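Local structure of LbaCas13a H328A (C2c2) (Lachnospiraceae bacterium NK4A179, 5WLH) at residues V675-F678 / N679-F682; N712-K715 / F716-L720; F724-I727 / Y728-F732; L855-I858 / K859-A863. The protein binds pre-crRNA and acts as a guide-directed CRISPR-Cas13a nuclease that targets RNA and cleaves at adenine. All coordinates share one frame; numbering follows the deposited sequence.

Contact 1. Residues V675-F678 / N679-F682. With nucleotides of chain B.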
# COMPACT_ATOMS: atom_id res chain seq x y z
N VAL A 675 7.26 -14.42 -8.71
CA VAL A 675 7.06 -15.43 -9.74
C VAL A 675 5.56 -15.53 -10.00
O VAL A 675 4.78 -15.61 -9.04
CB VAL A 675 7.63 -16.79 -9.31
CG1 VAL A 675 7.33 -17.84 -10.37
CG2 VAL A 675 9.13 -16.67 -9.06
N PRO A 676 5.10 -15.50 -11.26
CA PRO A 676 3.67 -15.61 -11.52
C PRO A 676 3.05 -16.80 -10.80
O PRO A 676 3.63 -17.89 -10.75
CB PRO A 676 3.60 -15.78 -13.04
CG PRO A 676 4.78 -15.08 -13.54
CD PRO A 676 5.87 -15.29 -12.49
N SER A 677 1.87 -16.59 -10.24
CA SER A 677 1.21 -17.65 -9.50
C SER A 677 0.83 -18.77 -10.45
O SER A 677 0.63 -18.55 -11.64
CB SER A 677 -0.05 -17.14 -8.81
OG SER A 677 -1.08 -16.91 -9.77
N PHE A 678 0.74 -19.99 -9.91
CA PHE A 678 0.28 -21.11 -10.73
C PHE A 678 -1.04 -20.77 -11.38
O PHE A 678 -1.24 -21.01 -12.58
CB PHE A 678 0.12 -22.38 -9.88
CG PHE A 678 -0.57 -23.50 -10.61
CD1 PHE A 678 0.10 -24.24 -11.56
CD2 PHE A 678 -1.91 -23.78 -10.36
CE1 PHE A 678 -0.54 -25.26 -12.25
CE2 PHE A 678 -2.55 -24.79 -11.03
CZ PHE A 678 -1.86 -25.52 -11.99
N ASN A 679 -1.95 -20.15 -10.62
CA ASN A 679 -3.31 -19.89 -11.08
C ASN A 679 -3.37 -18.85 -12.18
O ASN A 679 -4.40 -18.77 -12.87
CB ASN A 679 -4.17 -19.44 -9.90
CG ASN A 679 -4.13 -20.42 -8.76
OD1 ASN A 679 -3.08 -20.59 -8.13
ND2 ASN A 679 -5.24 -21.09 -8.51
N LYS A 680 -2.34 -18.03 -12.34
CA LYS A 680 -2.27 -17.11 -13.47
C LYS A 680 -1.63 -17.75 -14.69
O LYS A 680 -2.01 -17.44 -15.83
CB LYS A 680 -1.49 -15.84 -13.10
CG LYS A 680 -2.16 -15.00 -12.02
CD LYS A 680 -3.26 -14.10 -12.56
CE LYS A 680 -3.67 -13.02 -11.54
NZ LYS A 680 -2.58 -12.03 -11.15
N VAL A 681 -0.66 -18.64 -14.48
CA VAL A 681 -0.05 -19.36 -15.59
C VAL A 681 -1.02 -20.38 -16.17
O VAL A 681 -1.14 -20.53 -17.39
CB VAL A 681 1.26 -20.03 -15.13
CG1 VAL A 681 1.87 -20.87 -16.26
CG2 VAL A 681 2.27 -18.98 -14.68
N PHE A 682 -1.74 -21.08 -15.30
CA PHE A 682 -2.75 -22.07 -15.68
C PHE A 682 -4.09 -21.56 -15.15
O PHE A 682 -4.47 -21.83 -14.00
CB PHE A 682 -2.40 -23.45 -15.14
CG PHE A 682 -1.22 -24.06 -15.82
CD1 PHE A 682 -1.39 -24.80 -16.99
CD2 PHE A 682 0.05 -23.84 -15.34
CE1 PHE A 682 -0.29 -25.34 -17.64
CE2 PHE A 682 1.15 -24.39 -15.98
CZ PHE A 682 0.98 -25.13 -17.13
P A B 34 2.09 -17.66 -4.85
OP1 A B 34 3.04 -18.22 -3.85
OP2 A B 34 2.34 -17.86 -6.33
O5' A B 34 0.58 -18.06 -4.59
C5' A B 34 0.07 -18.19 -3.27
C4' A B 34 -1.12 -19.12 -3.22
O4' A B 34 -2.30 -18.44 -3.75
C3' A B 34 -0.97 -20.43 -4.02
O3' A B 34 -1.52 -21.50 -3.27
C2' A B 34 -1.85 -20.19 -5.25
O2' A B 34 -2.38 -21.36 -5.83
C1' A B 34 -2.95 -19.30 -4.67
N9 A B 34 -3.67 -18.53 -5.69
C8 A B 34 -3.26 -17.55 -6.55
N7 A B 34 -4.21 -17.13 -7.36
C5 A B 34 -5.31 -17.89 -7.02
C6 A B 34 -6.63 -17.94 -7.50
N6 A B 34 -7.11 -17.18 -8.49
N1 A B 34 -7.48 -18.83 -6.93
C2 A B 34 -7.02 -19.61 -5.94
N3 A B 34 -5.80 -19.65 -5.41
C4 A B 34 -4.99 -18.76 -5.99
P G B 33 0.62 -13.02 -9.27
OP1 G B 33 0.84 -14.07 -10.30
OP2 G B 33 -0.74 -12.44 -9.08
O5' G B 33 1.07 -13.59 -7.86
C5' G B 33 2.36 -14.15 -7.68
C4' G B 33 2.61 -14.40 -6.22
O4' G B 33 2.66 -13.12 -5.51
C3' G B 33 1.52 -15.22 -5.52
O3' G B 33 2.12 -16.09 -4.57
C2' G B 33 0.74 -14.16 -4.76
O2' G B 33 0.01 -14.62 -3.64
C1' G B 33 1.86 -13.22 -4.36
N9 G B 33 1.34 -11.93 -3.88
C8 G B 33 1.60 -11.38 -2.65
N7 G B 33 0.91 -10.28 -2.43
C5 G B 33 0.13 -10.13 -3.57
C6 G B 33 -0.80 -9.13 -3.89
O6 G B 33 -1.14 -8.14 -3.23
N1 G B 33 -1.36 -9.35 -5.14
C2 G B 33 -1.06 -10.39 -5.98
N2 G B 33 -1.70 -10.41 -7.15
N3 G B 33 -0.18 -11.33 -5.69
C4 G B 33 0.38 -11.15 -4.47

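Contact 2. Residues N712-K715 / F716-L720. With nucleotides of chain B.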
# COMPACT_ATOMS: atom_id res chain seq x y z
N ASN A 712 -17.26 -37.15 -12.49
CA ASN A 712 -15.93 -37.74 -12.47
C ASN A 712 -14.96 -36.92 -13.31
O ASN A 712 -13.78 -36.78 -12.96
CB ASN A 712 -15.97 -39.18 -12.97
CG ASN A 712 -16.43 -40.14 -11.91
OD1 ASN A 712 -16.59 -39.77 -10.75
ND2 ASN A 712 -16.68 -41.38 -12.31
N GLU A 713 -15.44 -36.38 -14.43
CA GLU A 713 -14.61 -35.48 -15.23
C GLU A 713 -14.21 -34.26 -14.41
O GLU A 713 -13.04 -33.85 -14.42
CB GLU A 713 -15.38 -35.06 -16.48
CG GLU A 713 -14.53 -34.37 -17.53
CD GLU A 713 -14.82 -34.85 -18.94
OE1 GLU A 713 -15.91 -35.44 -19.15
OE2 GLU A 713 -13.97 -34.64 -19.83
N LEU A 714 -15.16 -33.70 -13.67
CA LEU A 714 -14.87 -32.53 -12.84
C LEU A 714 -13.90 -32.88 -11.72
O LEU A 714 -12.97 -32.12 -11.44
CB LEU A 714 -16.17 -31.97 -12.28
CG LEU A 714 -16.00 -30.75 -11.38
CD1 LEU A 714 -15.28 -29.63 -12.14
CD2 LEU A 714 -17.36 -30.30 -10.89
N LYS A 715 -14.10 -34.03 -11.07
CA LYS A 715 -13.13 -34.50 -10.09
C LYS A 715 -11.73 -34.60 -10.70
O LYS A 715 -10.75 -34.21 -10.07
CB LYS A 715 -13.55 -35.85 -9.51
CG LYS A 715 -14.61 -35.78 -8.42
CD LYS A 715 -14.63 -37.07 -7.61
CE LYS A 715 -16.03 -37.42 -7.15
NZ LYS A 715 -16.78 -36.23 -6.66
N PHE A 716 -11.63 -35.12 -11.93
CA PHE A 716 -10.31 -35.29 -12.53
C PHE A 716 -9.63 -33.95 -12.78
O PHE A 716 -8.46 -33.77 -12.44
CB PHE A 716 -10.40 -36.06 -13.85
CG PHE A 716 -9.11 -36.02 -14.62
CD1 PHE A 716 -7.98 -36.67 -14.12
CD2 PHE A 716 -9.00 -35.30 -15.80
CE1 PHE A 716 -6.78 -36.62 -14.80
CE2 PHE A 716 -7.80 -35.24 -16.49
CZ PHE A 716 -6.69 -35.91 -16.00
N TYR A 717 -10.34 -33.00 -13.41
CA TYR A 717 -9.69 -31.73 -13.71
C TYR A 717 -9.34 -30.96 -12.44
O TYR A 717 -8.31 -30.28 -12.38
CB TYR A 717 -10.58 -30.89 -14.62
CG TYR A 717 -10.61 -31.45 -16.02
CD1 TYR A 717 -9.43 -31.60 -16.75
CD2 TYR A 717 -11.79 -31.86 -16.60
CE1 TYR A 717 -9.44 -32.13 -18.02
CE2 TYR A 717 -11.81 -32.39 -17.88
CZ TYR A 717 -10.64 -32.53 -18.58
OH TYR A 717 -10.66 -33.05 -19.86
N ASN A 718 -10.18 -31.08 -11.40
CA ASN A 718 -9.87 -30.49 -10.11
C ASN A 718 -8.66 -31.17 -9.48
O ASN A 718 -7.81 -30.50 -8.88
CB ASN A 718 -11.07 -30.60 -9.18
CG ASN A 718 -12.16 -29.59 -9.51
OD1 ASN A 718 -11.89 -28.57 -10.13
ND2 ASN A 718 -13.39 -29.87 -9.09
N ALA A 719 -8.57 -32.49 -9.61
CA ALA A 719 -7.41 -33.21 -9.09
C ALA A 719 -6.14 -32.82 -9.82
O ALA A 719 -5.10 -32.55 -9.20
CB ALA A 719 -7.65 -34.72 -9.19
N LEU A 720 -6.21 -32.78 -11.15
CA LEU A 720 -5.04 -32.41 -11.93
C LEU A 720 -4.60 -30.99 -11.62
O LEU A 720 -3.40 -30.70 -11.54
CB LEU A 720 -5.35 -32.56 -13.42
CG LEU A 720 -4.15 -32.61 -14.37
CD1 LEU A 720 -3.35 -33.87 -14.15
CD2 LEU A 720 -4.62 -32.52 -15.81
P A B 38 -15.21 -27.20 -6.98
OP1 A B 38 -16.07 -26.87 -5.81
OP2 A B 38 -15.78 -28.08 -8.04
O5' A B 38 -14.75 -25.89 -7.75
C5' A B 38 -13.78 -25.96 -8.78
C4' A B 38 -14.15 -25.08 -9.95
O4' A B 38 -15.07 -25.80 -10.82
C3' A B 38 -14.83 -23.77 -9.60
O3' A B 38 -14.45 -22.78 -10.54
C2' A B 38 -16.30 -24.08 -9.81
O2' A B 38 -17.10 -22.95 -10.08
C1' A B 38 -16.23 -25.01 -11.02
N9 A B 38 -17.38 -25.90 -11.17
C8 A B 38 -17.89 -26.82 -10.30
N7 A B 38 -18.95 -27.45 -10.75
C5 A B 38 -19.14 -26.91 -12.02
C6 A B 38 -20.09 -27.14 -13.02
N6 A B 38 -21.07 -28.04 -12.90
N1 A B 38 -20.00 -26.42 -14.16
C2 A B 38 -19.02 -25.53 -14.28
N3 A B 38 -18.06 -25.21 -13.41
C4 A B 38 -18.18 -25.95 -12.29

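Contact 3. Residues F724-I727 / Y728-F732. With nucleotides of chain B.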
# COMPACT_ATOMS: atom_id res chain seq x y z
N PHE A 724 -0.92 -30.31 -10.32
CA PHE A 724 -0.04 -29.41 -11.07
C PHE A 724 0.40 -28.23 -10.21
O PHE A 724 1.56 -27.81 -10.27
CB PHE A 724 -0.73 -28.89 -12.32
CG PHE A 724 -0.70 -29.86 -13.47
CD1 PHE A 724 -0.27 -31.17 -13.29
CD2 PHE A 724 -1.10 -29.46 -14.74
CE1 PHE A 724 -0.24 -32.06 -14.35
CE2 PHE A 724 -1.08 -30.35 -15.80
CZ PHE A 724 -0.65 -31.65 -15.61
N LYS A 725 -0.52 -27.70 -9.40
CA LYS A 725 -0.17 -26.57 -8.55
C LYS A 725 0.95 -26.95 -7.59
O LYS A 725 1.94 -26.23 -7.45
CB LYS A 725 -1.40 -26.08 -7.78
CG LYS A 725 -1.15 -24.77 -7.01
CD LYS A 725 -0.82 -25.02 -5.53
CE LYS A 725 -2.06 -25.46 -4.75
NZ LYS A 725 -1.74 -25.70 -3.30
N GLU A 726 0.81 -28.11 -6.94
CA GLU A 726 1.85 -28.55 -6.02
C GLU A 726 3.15 -28.81 -6.76
O GLU A 726 4.23 -28.49 -6.25
CB GLU A 726 1.38 -29.79 -5.26
CG GLU A 726 0.25 -29.51 -4.29
CD GLU A 726 0.70 -28.64 -3.12
OE1 GLU A 726 0.08 -27.59 -2.88
OE2 GLU A 726 1.67 -29.01 -2.42
N ILE A 727 3.07 -29.36 -7.97
CA ILE A 727 4.29 -29.59 -8.75
C ILE A 727 4.94 -28.27 -9.13
O ILE A 727 6.17 -28.12 -9.07
CB ILE A 727 3.99 -30.42 -10.00
CG1 ILE A 727 3.52 -31.82 -9.59
CG2 ILE A 727 5.22 -30.44 -10.91
CD1 ILE A 727 3.07 -32.66 -10.77
N TYR A 728 4.12 -27.29 -9.53
CA TYR A 728 4.63 -26.00 -9.96
C TYR A 728 5.52 -25.41 -8.88
O TYR A 728 6.67 -25.04 -9.14
CB TYR A 728 3.45 -25.07 -10.26
CG TYR A 728 3.81 -23.70 -10.78
CD1 TYR A 728 4.13 -23.50 -12.11
CD2 TYR A 728 3.81 -22.59 -9.93
CE1 TYR A 728 4.45 -22.26 -12.59
CE2 TYR A 728 4.13 -21.34 -10.41
CZ TYR A 728 4.44 -21.17 -11.72
OH TYR A 728 4.75 -19.93 -12.19
N TYR A 729 5.03 -25.38 -7.65
CA TYR A 729 5.78 -24.69 -6.61
C TYR A 729 6.90 -25.54 -6.05
O TYR A 729 8.00 -25.03 -5.79
CB TYR A 729 4.83 -24.24 -5.49
CG TYR A 729 3.89 -23.15 -5.94
CD1 TYR A 729 4.38 -21.89 -6.30
CD2 TYR A 729 2.52 -23.37 -6.00
CE1 TYR A 729 3.52 -20.88 -6.71
CE2 TYR A 729 1.67 -22.37 -6.40
CZ TYR A 729 2.18 -21.13 -6.76
OH TYR A 729 1.32 -20.14 -7.17
N ASN A 730 6.68 -26.85 -5.90
CA ASN A 730 7.57 -27.67 -5.10
C ASN A 730 8.59 -28.47 -5.91
O ASN A 730 9.51 -29.06 -5.31
CB ASN A 730 6.74 -28.61 -4.22
CG ASN A 730 5.91 -27.86 -3.21
OD1 ASN A 730 6.42 -27.41 -2.20
ND2 ASN A 730 4.61 -27.73 -3.47
N ALA A 731 8.48 -28.48 -7.23
CA ALA A 731 9.44 -29.20 -8.06
C ALA A 731 9.85 -28.38 -9.28
O ALA A 731 11.03 -28.30 -9.62
CB ALA A 731 8.84 -30.54 -8.51
N PHE A 732 8.86 -27.77 -9.94
CA PHE A 732 9.10 -27.16 -11.24
C PHE A 732 9.98 -25.92 -11.14
O PHE A 732 10.98 -25.80 -11.86
CB PHE A 732 7.75 -26.82 -11.88
CG PHE A 732 7.82 -25.86 -13.03
CD1 PHE A 732 8.32 -26.26 -14.27
CD2 PHE A 732 7.35 -24.57 -12.90
CE1 PHE A 732 8.37 -25.38 -15.33
CE2 PHE A 732 7.39 -23.68 -13.96
CZ PHE A 732 7.90 -24.09 -15.17
P A B 34 2.09 -17.66 -4.85
OP1 A B 34 3.04 -18.22 -3.85
OP2 A B 34 2.34 -17.86 -6.33
O5' A B 34 0.58 -18.06 -4.59
C5' A B 34 0.07 -18.19 -3.27
C4' A B 34 -1.12 -19.12 -3.22
O4' A B 34 -2.30 -18.44 -3.75
C3' A B 34 -0.97 -20.43 -4.02
O3' A B 34 -1.52 -21.50 -3.27
C2' A B 34 -1.85 -20.19 -5.25
O2' A B 34 -2.38 -21.36 -5.83
C1' A B 34 -2.95 -19.30 -4.67
N9 A B 34 -3.67 -18.53 -5.69
C8 A B 34 -3.26 -17.55 -6.55
N7 A B 34 -4.21 -17.13 -7.36
C5 A B 34 -5.31 -17.89 -7.02
C6 A B 34 -6.63 -17.94 -7.50
N6 A B 34 -7.11 -17.18 -8.49
N1 A B 34 -7.48 -18.83 -6.93
C2 A B 34 -7.02 -19.61 -5.94
N3 A B 34 -5.80 -19.65 -5.41
C4 A B 34 -4.99 -18.76 -5.99
P U B 35 -0.76 -22.09 -1.99
OP1 U B 35 0.35 -21.20 -1.58
OP2 U B 35 -0.35 -23.50 -2.24
O5' U B 35 -1.92 -22.08 -0.91
C5' U B 35 -1.82 -22.83 0.29
C4' U B 35 -3.11 -22.71 1.04
O4' U B 35 -3.34 -21.33 1.41
C3' U B 35 -4.35 -23.08 0.24
O3' U B 35 -4.53 -24.48 0.22
C2' U B 35 -5.46 -22.32 0.95
O2' U B 35 -5.92 -23.05 2.08
C1' U B 35 -4.72 -21.06 1.43
N1 U B 35 -4.98 -19.91 0.54
C2 U B 35 -6.15 -19.23 0.78
O2 U B 35 -6.91 -19.51 1.68
N3 U B 35 -6.39 -18.18 -0.07
C4 U B 35 -5.60 -17.78 -1.13
O4 U B 35 -5.99 -16.83 -1.81
C5 U B 35 -4.41 -18.55 -1.32
C6 U B 35 -4.15 -19.57 -0.50
P A B 36 -4.77 -25.24 -1.16
OP1 A B 36 -4.82 -26.67 -0.80
OP2 A B 36 -3.85 -24.75 -2.21
O5' A B 36 -6.22 -24.75 -1.58
C5' A B 36 -6.85 -25.28 -2.73
C4' A B 36 -8.28 -25.64 -2.44
O4' A B 36 -8.34 -26.66 -1.40
C3' A B 36 -9.15 -24.51 -1.94
O3' A B 36 -10.48 -24.86 -2.32
C2' A B 36 -8.99 -24.63 -0.42
O2' A B 36 -9.99 -23.99 0.33
C1' A B 36 -9.02 -26.15 -0.27
N9 A B 36 -8.35 -26.71 0.90
C8 A B 36 -7.15 -26.36 1.47
N7 A B 36 -6.80 -27.15 2.46
C5 A B 36 -7.82 -28.09 2.52
C6 A B 36 -8.05 -29.21 3.35
N6 A B 36 -7.23 -29.58 4.33
N1 A B 36 -9.18 -29.94 3.13
C2 A B 36 -10.00 -29.57 2.15
N3 A B 36 -9.89 -28.55 1.30
C4 A B 36 -8.77 -27.84 1.55
O HOH W 1 2.58 -27.04 -1.02

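Contact 4. Residues L855-I858 / K859-A863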
# COMPACT_ATOMS: atom_id res chain seq x y z
N LEU A 855 4.63 -27.60 -19.00
CA LEU A 855 4.10 -28.75 -19.73
C LEU A 855 5.22 -29.69 -20.13
O LEU A 855 5.08 -30.91 -20.00
CB LEU A 855 3.31 -28.28 -20.95
CG LEU A 855 2.07 -27.45 -20.61
CD1 LEU A 855 1.50 -26.75 -21.83
CD2 LEU A 855 1.00 -28.30 -19.93
N GLU A 856 6.36 -29.15 -20.58
CA GLU A 856 7.48 -30.00 -20.95
C GLU A 856 8.07 -30.69 -19.72
O GLU A 856 8.47 -31.87 -19.80
CB GLU A 856 8.55 -29.17 -21.68
CG GLU A 856 9.85 -29.91 -21.93
CD GLU A 856 10.81 -29.13 -22.82
OE1 GLU A 856 10.97 -29.52 -23.99
OE2 GLU A 856 11.40 -28.14 -22.34
N PHE A 857 8.14 -29.99 -18.59
CA PHE A 857 8.60 -30.58 -17.34
C PHE A 857 7.74 -31.78 -16.95
O PHE A 857 8.26 -32.81 -16.49
CB PHE A 857 8.56 -29.52 -16.23
CG PHE A 857 8.96 -30.02 -14.87
CD1 PHE A 857 10.29 -30.28 -14.57
CD2 PHE A 857 8.01 -30.20 -13.87
CE1 PHE A 857 10.66 -30.72 -13.33
CE2 PHE A 857 8.38 -30.64 -12.61
CZ PHE A 857 9.72 -30.90 -12.34
N ILE A 858 6.42 -31.65 -17.08
CA ILE A 858 5.51 -32.75 -16.78
C ILE A 858 5.80 -33.94 -17.69
O ILE A 858 5.96 -35.08 -17.24
CB ILE A 858 4.05 -32.28 -16.90
CG1 ILE A 858 3.74 -31.23 -15.82
CG2 ILE A 858 3.09 -33.44 -16.81
CD1 ILE A 858 3.70 -31.79 -14.43
N LYS A 859 5.88 -33.68 -19.00
CA LYS A 859 6.14 -34.75 -19.97
C LYS A 859 7.47 -35.43 -19.69
O LYS A 859 7.59 -36.65 -19.86
CB LYS A 859 6.12 -34.17 -21.39
CG LYS A 859 4.71 -34.02 -21.97
CD LYS A 859 4.71 -33.25 -23.29
CE LYS A 859 4.76 -31.74 -23.06
NZ LYS A 859 4.29 -30.92 -24.22
N GLU A 860 8.48 -34.68 -19.24
CA GLU A 860 9.79 -35.27 -19.02
C GLU A 860 9.86 -36.04 -17.71
O GLU A 860 10.50 -37.10 -17.65
CB GLU A 860 10.86 -34.17 -19.04
CG GLU A 860 11.23 -33.70 -20.43
CD GLU A 860 11.97 -34.76 -21.22
OE1 GLU A 860 12.68 -35.58 -20.60
OE2 GLU A 860 11.83 -34.78 -22.47
N ASN A 861 9.22 -35.55 -16.65
CA ASN A 861 9.47 -36.05 -15.31
C ASN A 861 8.29 -36.77 -14.68
O ASN A 861 8.51 -37.59 -13.77
CB ASN A 861 9.88 -34.90 -14.38
CG ASN A 861 11.17 -34.25 -14.81
OD1 ASN A 861 12.25 -34.66 -14.38
ND2 ASN A 861 11.08 -33.25 -15.67
N TYR A 862 7.07 -36.48 -15.11
CA TYR A 862 5.87 -37.03 -14.49
C TYR A 862 4.94 -37.57 -15.56
O TYR A 862 3.74 -37.30 -15.58
CB TYR A 862 5.20 -35.97 -13.62
CG TYR A 862 6.09 -35.63 -12.44
CD1 TYR A 862 6.38 -36.58 -11.48
CD2 TYR A 862 6.69 -34.38 -12.32
CE1 TYR A 862 7.22 -36.30 -10.41
CE2 TYR A 862 7.53 -34.07 -11.26
CZ TYR A 862 7.79 -35.04 -10.30
OH TYR A 862 8.61 -34.76 -9.24
N ALA A 863 5.53 -38.37 -16.45
CA ALA A 863 4.80 -38.86 -17.62
C ALA A 863 3.57 -39.66 -17.22
O ALA A 863 2.60 -39.71 -17.99
CB ALA A 863 5.73 -39.72 -18.49

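Contact 1. Residues V675-F678 / N679-F682
Phe678 and Phe682, four residues apart round a single helical turn, set their rings near parallel but slid past one another, with planes 25° apart and centroids 5.3 Å apart. The overlap is slight: Phe678 CE1 meets Phe682 CD2 at 3.5 Å, while Phe682 CB lies over the Phe678 face as a CH-pi contact. Phe678 CG is anti to the backbone N (chi1 170°), which lays the ring beside its own carbonyl carbon, where CE1 can meet Phe682; Phe682 N in turn bonds to Phe678 O at 2.8 Å. With an alanine in place of Phe678, Phe682 CB would probably lose the face it rests on, and a gap would open against Tyr721 and Phe724 of helix 709-732. Next in sequence, the Asn679 amide stands almost square to the Phe678 ring and lies flat on the adenine of A34 of chain B, its CG 3.3 Å from C5. The A34 ribose O2' donates to Asn679 OD1, fixing the amide's rotation. On the other flank Ser677 OG accepts from Lys680 N at 3.1 Å, and Ser677 O is shared by Lys680 N, from above the carbonyl plane, and Val681 N. Ser677 N gives G33 of chain B OP1 a nearly straight bond of 2.7 Å, and the bent Lys680 chain delivers NZ to OP2 of the same phosphate at 2.8 Å. Pro676 CB packs against Val681 CG2, where Leu847 of helix 843-861 adds to the apolar layer. This is a serine N-cap on the short helix 678-681, used as a phosphate-binding site for the guide RNA.

Contact 2. Residues N712-K715 / F716-L720
Glu713 and Tyr717, one helical turn apart, run side by side in the same direction, with carboxylate and ring planes only 21° from each other. Glu713 CG touches Tyr717 CE2 at 3.4 Å, and OE2 reaches along the ring to within 3.7 Å of the Tyr717 OH. Over one face of the same ring, Phe716 CD2 stands 3.8 Å above the plane, offset toward the rim. The phenol is held at its far end by Arg692, whose NH1 is hydrogen-bonded to Tyr717 OH. The second flat group is the Asn718 amide, crossed obliquely by Leu714: ND2 lies 3.6 Å from Leu714 CG and donates to A38 of chain B OP2 at 3.2 Å, a rather bent bond (137°), while OD1 takes Arg684 NH2. With both ends engaged, the amide's orientation is settled. Leu714 CG is anti to the backbone N (chi1 179°), a position that sends CD2 out to N7 of the A38 base at 3.3 Å. Routine i to i+4 backbone bonds join Asn712 to Phe716 and so on through Ala719, and Lys715 NZ turns back to a salt bridge with Glu711. The turn thus has two working flanks of helix 709-732: Leu714 and Asn718 meet the RNA, while Tyr717 and Leu720 pack on helix 687-692 through Val691, and Phe716 puts its ring edge-to-face with Phe651.

Contact 3. Residues F724-I727 / Y728-F732
Ile727 O takes two backbone donors, Ala731 N and, at 2.8 Å, Phe732 N; the second makes the wide pi-type turn that closes helix 709-732. Charge comes next: Lys725, bent at chi2 and chi3, carries NZ to OP2 of A36 of chain B (2.6 Å) and to OP2 of U35 of chain B (2.8 Å), and forms a salt bridge with Glu726 OE1 at 2.7 Å. One ammonium thus ties two successive phosphates to a carboxylate, which it probably keeps ionised. Aromatic and apolar packing supports it, with Lys725 CD in the plane of the Tyr729 ring, at its edge, and Tyr728 CD2 3.6 Å above the centre of one face. Both hydroxyls are engaged: Tyr728 OH with Pro676 O, and Tyr729 OH with Phe678 N while donating to OP2 of A34 of chain B at 2.6 Å. Among the remaining polar groups, Glu726 and Asn730 point the same way; Glu726 OE2 meets Tyr665 OH and accepts from a water that in turn accepts from Asn730 ND2 at 3.3 Å. That same ND2 donates to Glu726 O at 2.9 Å, on a lone pair in the carbonyl plane.

Contact 4. Residues L855-I858 / K859-A863
Phe857 and Asn861 meet in the last turn of helix 843-861, where a side-chain amide helps close the C-terminal end. Phe857 O accepts twice from this one residue: from Asn861 N at 2.9 Å, and from ND2 at 3.0 Å by a straight bond that lies in the amide plane and in the carbonyl plane, on a lone pair. Asn861 CG sits beside its own backbone N (chi1 -63°), bringing both donors to the same oxygen. Ile858 O is taken by Tyr862 N at 2.8 Å and, weakly, by Asn861 N. Leu855 O and Glu856 O have the usual partners, Lys859 N and Glu860 N. The polar side-chain ends find partners outside the turn: Glu856 OE2 makes salt bridges with Arg741 and Lys745, Lys859 NZ bonds to Asn696 O after its CE has passed 3.2 Å from Leu855 O, and Tyr862 OH is held by Asp663 OD2. The Phe857 ring lies against the Asn861 side chain, with CB over one face and ND2 3.3 Å from CD1. Its far side reaches Tyr862 at an oblique 69° between planes. Replacing Phe857 by a serine would probably take away the ring that Asn861 ND2 and CB lie against and leave a gap between Tyr862 and the side chains of Ile727 and Ala731. Ile858 adds apolar packing on Phe724 and Ile727, so the helix end is seated on helix 709-732. At the Tyr862 ring the approach is by its edge, in plane, with Phe857 CE2 3.8 Å from Tyr862 CE2.

Contacts 1, 2, 3 and 4 follow one another along the chain within a helical part of the protein. Contacts 2 and 3 adjoin on helix 709-732, their centres about 17 Å apart. The centre of contact 3 lies about 11 Å from that of contact 1 and about 12 Å from that of contact 4; contact 3 touches both, and they also meet each other through Phe682 and Leu855. Lys725 packs against Phe678 of contact 1, whereas Phe732 packs against Phe857 of contact 4. Contact 4 stays about 14 Å from the nucleic acid at its nearest atom, forming a layer behind; the other three meet nucleotides of chain B between G33 and A38, so the capped helix 678-681 and helix 709-732 both contribute to holding this part of the guide RNA.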